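Local coordinates for RabGDI protein (Plasmodium falciparum 3D7, PDB 3P1W) that probably acts as a Rab GDP-dissociation inhibitor, holding Rab GTPases in their GDP-bound state, at residues Ile330-Asn335 with Lys377-Val382. Sequence-based numbering, arbitrary orientation. Where two conformers were deposited one is given.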
loop_
_atom_site.group_PDB
_atom_site.type_symbol
_atom_site.label_atom_id
_atom_site.label_comp_id
_atom_site.label_asym_id
_atom_site.label_seq_id
_atom_site.Cartn_x
_atom_site.Cartn_y
_atom_site.Cartn_z
ATOM N N ILE A 330 -2.577 -13.048 7.753
ATOM C CA ILE A 330 -2.847 -12.296 8.964
ATOM C C ILE A 330 -2.614 -13.190 10.175
ATOM O O ILE A 330 -3.198 -14.275 10.271
ATOM C CB ILE A 330 -4.298 -11.765 8.956
ATOM C CG1 ILE A 330 -4.495 -10.786 7.782
ATOM C CG2 ILE A 330 -4.652 -11.130 10.335
ATOM C CD1 ILE A 330 -5.969 -10.471 7.414
ATOM N N CYS A 331 -1.756 -12.741 11.101
ATOM C CA CYS A 331 -1.350 -13.538 12.248
ATOM C C CYS A 331 -1.642 -12.781 13.541
ATOM O O CYS A 331 -1.218 -11.633 13.700
ATOM C CB CYS A 331 0.149 -13.791 12.228
ATOM S SG CYS A 331 0.785 -14.473 10.702
ATOM N N ILE A 332 -2.378 -13.415 14.440
ATOM C CA ILE A 332 -2.585 -12.868 15.766
ATOM C C ILE A 332 -1.404 -13.301 16.610
ATOM O O ILE A 332 -1.132 -14.506 16.725
ATOM C CB ILE A 332 -3.889 -13.372 16.394
ATOM C CG1 ILE A 332 -5.098 -12.794 15.643
ATOM C CG2 ILE A 332 -3.987 -12.937 17.847
ATOM C CD1 ILE A 332 -6.431 -13.359 16.080
ATOM N N LEU A 333 -0.735 -12.321 17.207
ATOM C CA LEU A 333 0.396 -12.558 18.124
ATOM C C LEU A 333 0.064 -12.165 19.565
ATOM O O LEU A 333 -0.781 -11.289 19.794
ATOM C CB LEU A 333 1.619 -11.742 17.679
ATOM C CG LEU A 333 2.026 -11.754 16.209
ATOM C CD1 LEU A 333 3.276 -10.900 15.947
ATOM C CD2 LEU A 333 2.235 -13.162 15.750
ATOM N N SER A 334 0.739 -12.824 20.520
ATOM C CA SER A 334 0.633 -12.542 21.952
ATOM C C SER A 334 1.512 -11.361 22.387
ATOM O O SER A 334 1.332 -10.819 23.480
ATOM C CB SER A 334 1.113 -13.766 22.767
ATOM O OG SER A 334 0.666 -15.007 22.218
ATOM N N ASN A 335 2.493 -11.011 21.558
ATOM C CA ASN A 335 3.519 -10.025 21.906
ATOM C C ASN A 335 4.018 -9.320 20.656
ATOM O O ASN A 335 3.777 -9.813 19.550
ATOM C CB ASN A 335 4.691 -10.723 22.580
ATOM C CG ASN A 335 4.382 -11.122 24.009
ATOM O OD1 ASN A 335 4.112 -10.260 24.875
ATOM N ND2 ASN A 335 4.383 -12.425 24.268
ATOM N N LYS A 377 -2.895 -7.876 22.443
ATOM C CA LYS A 377 -2.737 -8.690 21.232
ATOM C C LYS A 377 -2.220 -7.817 20.081
ATOM O O LYS A 377 -2.366 -6.593 20.073
ATOM C CB LYS A 377 -4.054 -9.381 20.847
ATOM C CG LYS A 377 -4.623 -10.358 21.886
ATOM C CD LYS A 377 -3.695 -11.546 22.187
ATOM C CE LYS A 377 -4.221 -12.367 23.369
ATOM N NZ LYS A 377 -3.219 -13.298 23.933
ATOM N N TYR A 378 -1.591 -8.473 19.109
ATOM C CA TYR A 378 -1.019 -7.806 17.958
ATOM C C TYR A 378 -1.423 -8.569 16.700
ATOM O O TYR A 378 -1.696 -9.779 16.754
ATOM C CB TYR A 378 0.511 -7.779 18.042
ATOM C CG TYR A 378 1.024 -7.161 19.318
ATOM C CD1 TYR A 378 1.548 -5.887 19.320
ATOM C CD2 TYR A 378 0.933 -7.835 20.526
ATOM C CE1 TYR A 378 1.987 -5.299 20.483
ATOM C CE2 TYR A 378 1.376 -7.263 21.700
ATOM C CZ TYR A 378 1.903 -5.989 21.665
ATOM O OH TYR A 378 2.356 -5.386 22.811
ATOM N N ILE A 379 -1.404 -7.859 15.581
ATOM C CA ILE A 379 -1.638 -8.447 14.276
ATOM C C ILE A 379 -0.457 -8.161 13.346
ATOM O O ILE A 379 -0.129 -6.998 13.110
ATOM C CB ILE A 379 -2.932 -7.883 13.648
ATOM C CG1 ILE A 379 -4.145 -8.466 14.349
ATOM C CG2 ILE A 379 -3.034 -8.269 12.212
ATOM C CD1 ILE A 379 -4.355 -9.892 13.991
ATOM N N ALA A 380 0.173 -9.218 12.826
ATOM C CA ALA A 380 1.226 -9.087 11.822
ATOM C C ALA A 380 0.695 -9.672 10.519
ATOM O O ALA A 380 0.185 -10.783 10.510
ATOM C CB ALA A 380 2.518 -9.841 12.269
ATOM N N ILE A 381 0.831 -8.914 9.442
ATOM C CA ILE A 381 0.330 -9.305 8.138
ATOM C C ILE A 381 1.505 -9.447 7.186
ATOM O O ILE A 381 2.168 -8.469 6.837
ATOM C CB ILE A 381 -0.675 -8.283 7.606
ATOM C CG1 ILE A 381 -1.747 -7.988 8.679
ATOM C CG2 ILE A 381 -1.294 -8.807 6.277
ATOM C CD1 ILE A 381 -1.445 -6.807 9.646
ATOM N N VAL A 382 1.753 -10.690 6.788
ATOM C CA VAL A 382 2.831 -11.022 5.859
ATOM C C VAL A 382 2.252 -11.044 4.462
ATOM O O VAL A 382 1.256 -11.704 4.248
ATOM C CB VAL A 382 3.440 -12.386 6.192
ATOM C CG1 VAL A 382 4.535 -12.746 5.172
ATOM C CG2 VAL A 382 4.012 -12.423 7.639
HETATM O O HOH W 1 -0.959 -11.695 24.996
#
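C331 and L333 face A380 and Y378 as the two hydrogen-bonded pairs of two antiparallel strands in a mixed beta-sheet, a compact example of how such pairs alternate with non-hydrogen-bonded ones. Each pair exchanges two backbone bonds; the straightest runs from L333 N to Y378 O (2.8 Å, 173° at the hydrogen). In between, I379 CA brings its hydrogen to C331 O at 3.3 Å, a CA-H...O contact that gives this carbonyl a second donor beside A380 N. The non-hydrogen-bonded pairs, I330 with I381 and I332 with I379, put four isoleucines on one face. There I379 reaches diagonally as well as straight across: its CG2 meets I330 CG2, while CD1, turned by a chi2 of -73°, lies against I332 CG1; I379 has a second conformer, so the short 3.4 Å between I379 CD1 and I332 CG1 is doubtful as a sign of strain. The other face carries C331, L333, A380 and Y378, where L333 CD1 rests on A380 CB at 3.9 Å. Beyond the strand end the chain folds over the Y378 ring, laying N335 C 3.4 Å above its plane, toward the rim, with L333 O in plane at the ring's edge. Strands 405-418 and 361-367 flank the pair, bonding through I330 and I332 on one side and I379 and I381 on the other, so both strands are interior to the mixed sheet. E406 of the former takes a salt bridge from K377 NZ and a hydrogen bond from S334 OG. One water completes this end, accepting from K377 NZ at 3.0 Å and donating to S334 O at 2.9 Å.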